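Local coordinates for oligopeptide ABC transporter, periplasmic oligopeptide-binding protein, putative (Thermotoga maritima MSB8, PDB 5IPW) that probably binds oligopeptides in the periplasm for uptake by an ABC transporter, at residues P500-E512 against V551-A563. Numbering follows the deposited sequence.
Sequences PLSSPMVIFPGSE and VVYRLVDLYYQIA
The ring of Tyr-559 lies over Ser-511, whose CB sits 3.6 Å from the ring centroid and 3° off its normal, a CH-pi contact. Pro-504 reaches the same ring obliquely, its CB 3.6 Å from Tyr-559 CE1. Phe-508 carries Tyr-559 CA over one face, toward the rim, and Ile-507 CG2 over the centre of the other; at its edge CD1 comes 3.2 Å from Leu-555 O. The two rings meet obliquely, planes at 48°. With CG of Tyr-559 anti to the backbone N (chi1 177°), the phenol leaves the helix and enters the loop. This loop follows strand 489-494 in a protein of the periplasmic-binding-protein clan and packs along helix 550-564; Met-575 and Ala-578 of helix 568-584 also touch Phe-508. With an alanine at Tyr-559, the space between Pro-504, Phe-508 and Ser-511 is likely to go unfilled, and Ser-511 CB would lose its aromatic face. A type II turn from Phe-508 to Ser-511 is braced by Ser-511 OG donating to Phe-508 O (2.8 Å). Within that turn Pro-509 sets CG against Val-552 CG1 and CD against Leu-555 CB, while Tyr-560 OH gives Gly-510 O a weak 3.4 Å hydrogen bond. Leu-501 and Ile-562 cross at about a right angle, Leu-501 CD2 3.5 Å from Ile-562 CG2.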
loop_
_atom_site.group_PDB
_atom_site.type_symbol
_atom_site.label_atom_id
_atom_site.label_comp_id
_atom_site.label_asym_id
_atom_site.label_seq_id
_atom_site.Cartn_x
_atom_site.Cartn_y
_atom_site.Cartn_z
ATOM N N PRO A 500 7.877 -1.219 -1.828
ATOM C CA PRO A 500 8.053 -1.166 -3.276
ATOM C C PRO A 500 7.744 -2.474 -3.978
ATOM O O PRO A 500 7.282 -2.446 -5.102
ATOM C CB PRO A 500 9.548 -0.858 -3.447
ATOM C CG PRO A 500 10.043 -0.473 -2.103
ATOM C CD PRO A 500 9.174 -1.194 -1.135
ATOM N N LEU A 501 7.982 -3.601 -3.311
ATOM C CA LEU A 501 7.951 -4.916 -3.963
ATOM C C LEU A 501 6.593 -5.378 -4.509
ATOM O O LEU A 501 6.537 -6.315 -5.303
ATOM C CB LEU A 501 8.533 -5.970 -3.024
ATOM C CG LEU A 501 10.041 -5.808 -2.806
ATOM C CD1 LEU A 501 10.493 -6.488 -1.522
ATOM C CD2 LEU A 501 10.821 -6.348 -3.999
ATOM N N SER A 502 5.513 -4.727 -4.092
ATOM C CA SER A 502 4.199 -4.934 -4.707
ATOM C C SER A 502 4.032 -4.113 -5.994
ATOM O O SER A 502 3.118 -4.369 -6.780
ATOM C CB SER A 502 3.095 -4.554 -3.720
ATOM O OG SER A 502 3.158 -3.174 -3.392
ATOM N N SER A 503 4.894 -3.107 -6.170
ATOM C CA SER A 503 4.931 -2.260 -7.372
ATOM C C SER A 503 6.387 -1.882 -7.654
ATOM O O SER A 503 6.773 -0.716 -7.549
ATOM C CB SER A 503 4.093 -0.999 -7.157
ATOM O OG SER A 503 2.722 -1.317 -6.969
ATOM N N PRO A 504 7.209 -2.879 -8.004
ATOM C CA PRO A 504 8.655 -2.711 -8.017
ATOM C C PRO A 504 9.259 -1.965 -9.210
ATOM O O PRO A 504 10.483 -1.868 -9.291
ATOM C CB PRO A 504 9.156 -4.157 -8.019
ATOM C CG PRO A 504 8.096 -4.908 -8.733
ATOM C CD PRO A 504 6.818 -4.271 -8.285
ATOM N N MET A 505 8.442 -1.440 -10.119
ATOM C CA MET A 505 8.979 -0.912 -11.368
ATOM C C MET A 505 9.914 0.282 -11.165
ATOM O O MET A 505 10.864 0.445 -11.919
ATOM C CB MET A 505 7.859 -0.558 -12.347
ATOM C CG MET A 505 7.090 0.712 -12.022
ATOM S SD MET A 505 5.677 0.930 -13.122
ATOM C CE MET A 505 5.818 2.686 -13.464
ATOM N N VAL A 506 9.655 1.103 -10.154
ATOM C CA VAL A 506 10.428 2.332 -9.961
ATOM C C VAL A 506 11.835 2.060 -9.424
ATOM O O VAL A 506 12.774 2.781 -9.752
ATOM C CB VAL A 506 9.691 3.326 -9.039
ATOM C CG1 VAL A 506 10.597 4.480 -8.632
ATOM C CG2 VAL A 506 8.456 3.865 -9.740
ATOM N N ILE A 507 11.981 1.031 -8.600
ATOM C CA ILE A 507 13.285 0.692 -8.058
ATOM C C ILE A 507 14.010 -0.244 -9.014
ATOM O O ILE A 507 15.201 -0.066 -9.274
ATOM C CB ILE A 507 13.167 0.072 -6.648
ATOM C CG1 ILE A 507 13.098 1.162 -5.579
ATOM C CG2 ILE A 507 14.379 -0.782 -6.313
ATOM C CD1 ILE A 507 12.107 2.273 -5.853
ATOM N N PHE A 508 13.290 -1.230 -9.540
ATOM C CA PHE A 508 13.898 -2.293 -10.331
ATOM C C PHE A 508 13.488 -2.256 -11.799
ATOM O O PHE A 508 12.319 -2.469 -12.123
ATOM C CB PHE A 508 13.526 -3.642 -9.733
ATOM C CG PHE A 508 13.972 -3.802 -8.316
ATOM C CD1 PHE A 508 15.318 -3.933 -8.020
ATOM C CD2 PHE A 508 13.058 -3.801 -7.275
ATOM C CE1 PHE A 508 15.748 -4.074 -6.715
ATOM C CE2 PHE A 508 13.481 -3.942 -5.964
ATOM C CZ PHE A 508 14.829 -4.079 -5.685
ATOM N N PRO A 509 14.451 -1.989 -12.696
ATOM C CA PRO A 509 14.176 -2.102 -14.118
ATOM C C PRO A 509 13.711 -3.494 -14.502
ATOM O O PRO A 509 14.255 -4.476 -14.008
ATOM C CB PRO A 509 15.528 -1.788 -14.757
ATOM C CG PRO A 509 16.181 -0.868 -13.790
ATOM C CD PRO A 509 15.757 -1.359 -12.442
ATOM N N GLY A 510 12.693 -3.566 -15.357
ATOM C CA GLY A 510 12.182 -4.838 -15.867
ATOM C C GLY A 510 11.543 -5.746 -14.828
ATOM O O GLY A 510 11.456 -6.959 -15.031
ATOM N N SER A 511 11.092 -5.172 -13.714
ATOM C CA SER A 511 10.354 -5.936 -12.708
ATOM C C SER A 511 8.864 -6.004 -13.053
ATOM O O SER A 511 8.132 -6.813 -12.487
ATOM C CB SER A 511 10.542 -5.322 -11.329
ATOM O OG SER A 511 10.143 -3.969 -11.330
ATOM N N GLU A 512 8.419 -5.147 -13.970
ATOM C CA GLU A 512 7.018 -5.123 -14.407
ATOM C C GLU A 512 6.942 -4.953 -15.924
ATOM O O GLU A 512 7.918 -4.575 -16.566
ATOM C CB GLU A 512 6.249 -3.990 -13.702
ATOM C CG GLU A 512 6.247 -4.070 -12.178
ATOM C CD GLU A 512 5.254 -3.116 -11.523
ATOM O OE1 GLU A 512 4.060 -3.172 -11.874
ATOM O OE2 GLU A 512 5.656 -2.315 -10.649
ATOM N N VAL A 551 25.594 -1.044 -13.816
ATOM C CA VAL A 551 24.924 -0.940 -12.532
ATOM C C VAL A 551 23.392 -1.099 -12.659
ATOM O O VAL A 551 22.729 -1.518 -11.705
ATOM C CB VAL A 551 25.322 0.384 -11.840
ATOM C CG1 VAL A 551 24.675 1.583 -12.517
ATOM C CG2 VAL A 551 25.004 0.337 -10.357
ATOM N N VAL A 552 22.841 -0.778 -13.831
ATOM C CA VAL A 552 21.423 -1.026 -14.119
ATOM C C VAL A 552 21.153 -2.522 -14.267
ATOM O O VAL A 552 20.206 -3.043 -13.681
ATOM C CB VAL A 552 20.959 -0.278 -15.390
ATOM C CG1 VAL A 552 19.557 -0.698 -15.802
ATOM C CG2 VAL A 552 20.996 1.227 -15.169
ATOM N N TYR A 553 21.977 -3.215 -15.048
ATOM C CA TYR A 553 21.846 -4.669 -15.193
ATOM C C TYR A 553 21.932 -5.373 -13.843
ATOM O O TYR A 553 21.423 -6.486 -13.683
ATOM C CB TYR A 553 22.932 -5.237 -16.110
ATOM C CG TYR A 553 22.759 -4.991 -17.601
ATOM C CD1 TYR A 553 21.495 -4.899 -18.189
ATOM C CD2 TYR A 553 23.871 -4.902 -18.436
ATOM C CE1 TYR A 553 21.352 -4.695 -19.551
ATOM C CE2 TYR A 553 23.735 -4.699 -19.798
ATOM C CZ TYR A 553 22.474 -4.597 -20.352
ATOM O OH TYR A 553 22.333 -4.398 -21.704
ATOM N N ARG A 554 22.596 -4.727 -12.886
ATOM C CA ARG A 554 22.752 -5.263 -11.538
ATOM C C ARG A 554 21.438 -5.189 -10.759
ATOM O O ARG A 554 21.034 -6.164 -10.119
ATOM C CB ARG A 554 23.874 -4.513 -10.795
ATOM C CG ARG A 554 24.843 -5.407 -10.028
ATOM C CD ARG A 554 25.323 -6.603 -10.847
ATOM N NE ARG A 554 25.556 -6.269 -12.256
ATOM C CZ ARG A 554 25.549 -7.145 -13.262
ATOM N NH1 ARG A 554 25.322 -8.438 -13.048
ATOM N NH2 ARG A 554 25.769 -6.724 -14.502
ATOM N N LEU A 555 20.776 -4.033 -10.822
ATOM C CA LEU A 555 19.457 -3.855 -10.200
ATOM C C LEU A 555 18.449 -4.911 -10.649
ATOM O O LEU A 555 17.583 -5.308 -9.873
ATOM C CB LEU A 555 18.892 -2.464 -10.491
ATOM C CG LEU A 555 19.414 -1.325 -9.623
ATOM C CD1 LEU A 555 18.953 0.010 -10.181
ATOM C CD2 LEU A 555 18.963 -1.474 -8.178
ATOM N N VAL A 556 18.559 -5.362 -11.895
ATOM C CA VAL A 556 17.703 -6.437 -12.387
ATOM C C VAL A 556 18.011 -7.707 -11.608
ATOM O O VAL A 556 17.104 -8.344 -11.080
ATOM C CB VAL A 556 17.897 -6.699 -13.895
ATOM C CG1 VAL A 556 17.076 -7.894 -14.351
ATOM C CG2 VAL A 556 17.520 -5.467 -14.708
ATOM N N ASP A 557 19.294 -8.057 -11.536
ATOM C CA ASP A 557 19.747 -9.259 -10.828
ATOM C C ASP A 557 19.243 -9.289 -9.391
ATOM O O ASP A 557 18.772 -10.326 -8.908
ATOM C CB ASP A 557 21.276 -9.341 -10.832
ATOM C CG ASP A 557 21.841 -9.679 -12.197
ATOM O OD1 ASP A 557 21.340 -10.634 -12.830
ATOM O OD2 ASP A 557 22.790 -8.993 -12.629
ATOM N N LEU A 558 19.345 -8.141 -8.725
ATOM C CA LEU A 558 18.835 -7.982 -7.370
ATOM C C LEU A 558 17.352 -8.319 -7.288
ATOM O O LEU A 558 16.938 -9.091 -6.421
ATOM C CB LEU A 558 19.070 -6.553 -6.863
ATOM C CG LEU A 558 20.519 -6.121 -6.604
ATOM C CD1 LEU A 558 20.549 -4.721 -6.011
ATOM C CD2 LEU A 558 21.244 -7.091 -5.681
ATOM N N TYR A 559 16.553 -7.754 -8.194
ATOM C CA TYR A 559 15.115 -7.998 -8.162
ATOM C C TYR A 559 14.785 -9.476 -8.290
ATOM O O TYR A 559 13.959 -9.996 -7.543
ATOM C CB TYR A 559 14.362 -7.243 -9.256
ATOM C CG TYR A 559 12.895 -7.585 -9.216
ATOM C CD1 TYR A 559 12.064 -7.033 -8.246
ATOM C CD2 TYR A 559 12.352 -8.512 -10.097
ATOM C CE1 TYR A 559 10.726 -7.371 -8.176
ATOM C CE2 TYR A 559 11.018 -8.856 -10.035
ATOM C CZ TYR A 559 10.210 -8.284 -9.072
ATOM O OH TYR A 559 8.882 -8.623 -9.010
ATOM N N TYR A 560 15.420 -10.149 -9.243
ATOM C CA TYR A 560 15.099 -11.553 -9.502
ATOM C C TYR A 560 15.612 -12.492 -8.413
ATOM O O TYR A 560 15.117 -13.613 -8.264
ATOM C CB TYR A 560 15.551 -11.965 -10.904
ATOM C CG TYR A 560 14.531 -11.539 -11.928
ATOM C CD1 TYR A 560 14.580 -10.274 -12.510
ATOM C CD2 TYR A 560 13.475 -12.374 -12.261
ATOM C CE1 TYR A 560 13.621 -9.872 -13.426
ATOM C CE2 TYR A 560 12.513 -11.982 -13.174
ATOM C CZ TYR A 560 12.590 -10.734 -13.752
ATOM O OH TYR A 560 11.627 -10.358 -14.655
ATOM N N GLN A 561 16.584 -12.017 -7.642
ATOM C CA GLN A 561 16.963 -12.680 -6.403
ATOM C C GLN A 561 15.862 -12.493 -5.378
ATOM O O GLN A 561 15.387 -13.463 -4.786
ATOM C CB GLN A 561 18.278 -12.126 -5.852
ATOM C CG GLN A 561 19.515 -12.720 -6.499
ATOM C CD GLN A 561 20.788 -12.276 -5.808
ATOM O OE1 GLN A 561 21.295 -11.180 -6.061
ATOM N NE2 GLN A 561 21.314 -13.126 -4.925
ATOM N N ILE A 562 15.451 -11.245 -5.185
ATOM C CA ILE A 562 14.409 -10.925 -4.217
ATOM C C ILE A 562 13.137 -11.716 -4.512
ATOM O O ILE A 562 12.476 -12.206 -3.599
ATOM C CB ILE A 562 14.096 -9.416 -4.196
ATOM C CG1 ILE A 562 15.284 -8.639 -3.613
ATOM C CG2 ILE A 562 12.849 -9.144 -3.365
ATOM C CD1 ILE A 562 15.162 -7.133 -3.718
ATOM N N ALA A 563 12.814 -11.849 -5.796
ATOM C CA ALA A 563 11.619 -12.571 -6.234
ATOM C C ALA A 563 11.630 -14.051 -5.867
ATOM O O ALA A 563 10.570 -14.657 -5.709
ATOM C CB ALA A 563 11.446 -12.422 -7.738
#